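Local atomic coordinates of putative methyltransferase (Porphyromonas gingivalis, PDB entry 3LL7), a protein that probably transfers methyl groups to a substrate not yet identified. Residues Pro26-Leu30 with Val44-Glu49. Residues are numbered along the deposited sequence; the frame is centred on the assembly and turned at random.
Sequences PDRIL and VATQIE
The forked side chain of I29 meets segment 44-49 with both branches, and its first torsion (chi1 -67°) decides which goes where. CG2 lies anti to the backbone N and settles over the backbone at A45, 3.9 Å from A45 N, with V44 CG1 a looser neighbour. CG1 stands anti to the carbonyl carbon, and the bend at its second torsion brings CD1 up against I48. The chain of I48 starts alike but is extended at its second torsion (chi2 167°), and the two meet tip to tip, I29 CD1 lying 3.5 Å from I48 CD1. Wholly apolar chains suit this place: the forked chain of I29 can serve two neighbours at once, while I48 offers a long apolar tip.

A45 occupies the point of nearest backbone approach, its CA 4.4 Å from that of P26. A single methyl group is what so narrow a gap can hold: A45 CB touches P26 CB and the end of L30, whose CD1 presses on it at 3.5 Å, tighter than ordinary van der Waals contact. P26 fits for two reasons. In the first turn of a helix its missing N-H costs no helical bond, and its compact ring lets the helices come close, CG resting 3.7 Å from E49 CB. The carboxylate of E49 turns off to a salt bridge with R53, leaving the aliphatic root of the chain to the proline. No hydrogen bond links the two segments themselves.

The segment axes run nearly antiparallel, at 166°, with a closest approach of 8.7 Å, as in a helical hairpin. Short helix 26-31 packs on long helix 38-57 within the N-terminal helical region, while the side chain of R41 hydrogen-bonds L30 O. Helix 8-20 adds I14 and W17 against V44, joining a third helix to the pair, remote from the chain's centre.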
loop_
_atom_site.group_PDB
_atom_site.type_symbol
_atom_site.label_atom_id
_atom_site.label_comp_id
_atom_site.label_asym_id
_atom_site.label_seq_id
_atom_site.Cartn_x
_atom_site.Cartn_y
_atom_site.Cartn_z
ATOM N N PRO A 26 -10.402 15.337 25.876
ATOM C CA PRO A 26 -9.565 16.508 25.571
ATOM C C PRO A 26 -10.130 17.828 26.133
ATOM O O PRO A 26 -9.366 18.698 26.546
ATOM C CB PRO A 26 -9.527 16.520 24.020
ATOM C CG PRO A 26 -9.720 15.073 23.644
ATOM C CD PRO A 26 -10.715 14.551 24.655
ATOM N N ASP A 27 -11.449 17.984 26.173
ATOM C CA ASP A 27 -12.007 19.214 26.740
ATOM C C ASP A 27 -11.789 19.263 28.240
ATOM O O ASP A 27 -11.533 20.340 28.803
ATOM C CB ASP A 27 -13.488 19.395 26.395
ATOM C CG ASP A 27 -13.695 20.176 25.092
ATOM O OD1 ASP A 27 -12.706 20.525 24.408
ATOM O OD2 ASP A 27 -14.861 20.442 24.728
ATOM N N ARG A 28 -11.878 18.104 28.888
ATOM C CA ARG A 28 -11.646 18.070 30.342
ATOM C C ARG A 28 -10.189 18.395 30.658
ATOM O O ARG A 28 -9.910 19.143 31.590
ATOM C CB ARG A 28 -12.070 16.740 30.966
ATOM C CG ARG A 28 -11.833 16.723 32.463
ATOM C CD ARG A 28 -12.629 15.675 33.197
ATOM N NE ARG A 28 -12.287 15.733 34.622
ATOM C CZ ARG A 28 -12.812 14.955 35.566
ATOM N NH1 ARG A 28 -13.690 14.016 35.254
ATOM N NH2 ARG A 28 -12.431 15.101 36.825
ATOM N N ILE A 29 -9.259 17.874 29.853
ATOM C CA ILE A 29 -7.847 18.236 30.004
ATOM C C ILE A 29 -7.698 19.752 30.028
ATOM O O ILE A 29 -7.039 20.326 30.898
ATOM C CB ILE A 29 -6.989 17.653 28.861
ATOM C CG1 ILE A 29 -6.942 16.120 28.954
ATOM C CG2 ILE A 29 -5.595 18.280 28.864
ATOM C CD1 ILE A 29 -6.217 15.559 30.189
ATOM N N LEU A 30 -8.359 20.395 29.072
ATOM C CA LEU A 30 -8.253 21.824 28.852
ATOM C C LEU A 30 -8.839 22.675 29.991
ATOM O O LEU A 30 -8.176 23.578 30.511
ATOM C CB LEU A 30 -8.970 22.163 27.528
ATOM C CG LEU A 30 -8.173 22.346 26.238
ATOM C CD1 LEU A 30 -6.992 21.387 26.105
ATOM C CD2 LEU A 30 -9.049 22.341 24.944
ATOM N N VAL A 44 -1.157 18.012 25.553
ATOM C CA VAL A 44 -1.641 16.789 26.200
ATOM C C VAL A 44 -2.999 16.357 25.622
ATOM O O VAL A 44 -3.192 15.183 25.288
ATOM C CB VAL A 44 -1.717 16.913 27.761
ATOM C CG1 VAL A 44 -2.369 15.672 28.364
ATOM C CG2 VAL A 44 -0.296 17.142 28.358
ATOM N N ALA A 45 -3.935 17.304 25.505
ATOM C CA ALA A 45 -5.236 17.013 24.896
ATOM C C ALA A 45 -5.079 16.442 23.503
ATOM O O ALA A 45 -5.786 15.500 23.141
ATOM C CB ALA A 45 -6.126 18.254 24.859
ATOM N N THR A 46 -4.154 17.006 22.731
ATOM C CA THR A 46 -3.905 16.539 21.365
ATOM C C THR A 46 -3.472 15.071 21.350
ATOM O O THR A 46 -3.959 14.307 20.517
ATOM C CB THR A 46 -2.877 17.430 20.625
ATOM O OG1 THR A 46 -3.405 18.757 20.487
ATOM C CG2 THR A 46 -2.558 16.883 19.249
ATOM N N GLN A 47 -2.553 14.690 22.245
ATOM C CA GLN A 47 -2.092 13.291 22.338
ATOM C C GLN A 47 -3.234 12.354 22.721
ATOM O O GLN A 47 -3.420 11.293 22.096
ATOM C CB GLN A 47 -0.928 13.123 23.324
ATOM C CG GLN A 47 0.353 13.828 22.913
ATOM C CD GLN A 47 0.847 13.401 21.537
ATOM O OE1 GLN A 47 1.213 12.242 21.344
ATOM N NE2 GLN A 47 0.863 14.330 20.579
ATOM N N ILE A 48 -4.025 12.756 23.716
ATOM C CA ILE A 48 -5.191 11.983 24.104
ATOM C C ILE A 48 -6.195 11.868 22.943
ATOM O O ILE A 48 -6.646 10.762 22.640
ATOM C CB ILE A 48 -5.845 12.527 25.405
ATOM C CG1 ILE A 48 -4.875 12.320 26.576
ATOM C CG2 ILE A 48 -7.188 11.852 25.662
ATOM C CD1 ILE A 48 -5.232 13.070 27.875
ATOM N N GLU A 49 -6.516 12.995 22.292
ATOM C CA GLU A 49 -7.512 13.010 21.185
ATOM C C GLU A 49 -7.173 12.001 20.109
ATOM O O GLU A 49 -8.055 11.300 19.616
ATOM C CB GLU A 49 -7.695 14.416 20.558
ATOM C CG GLU A 49 -8.967 14.608 19.660
ATOM C CD GLU A 49 -8.782 14.241 18.166
ATOM O OE1 GLU A 49 -7.628 14.162 17.690
ATOM O OE2 GLU A 49 -9.804 14.029 17.453
#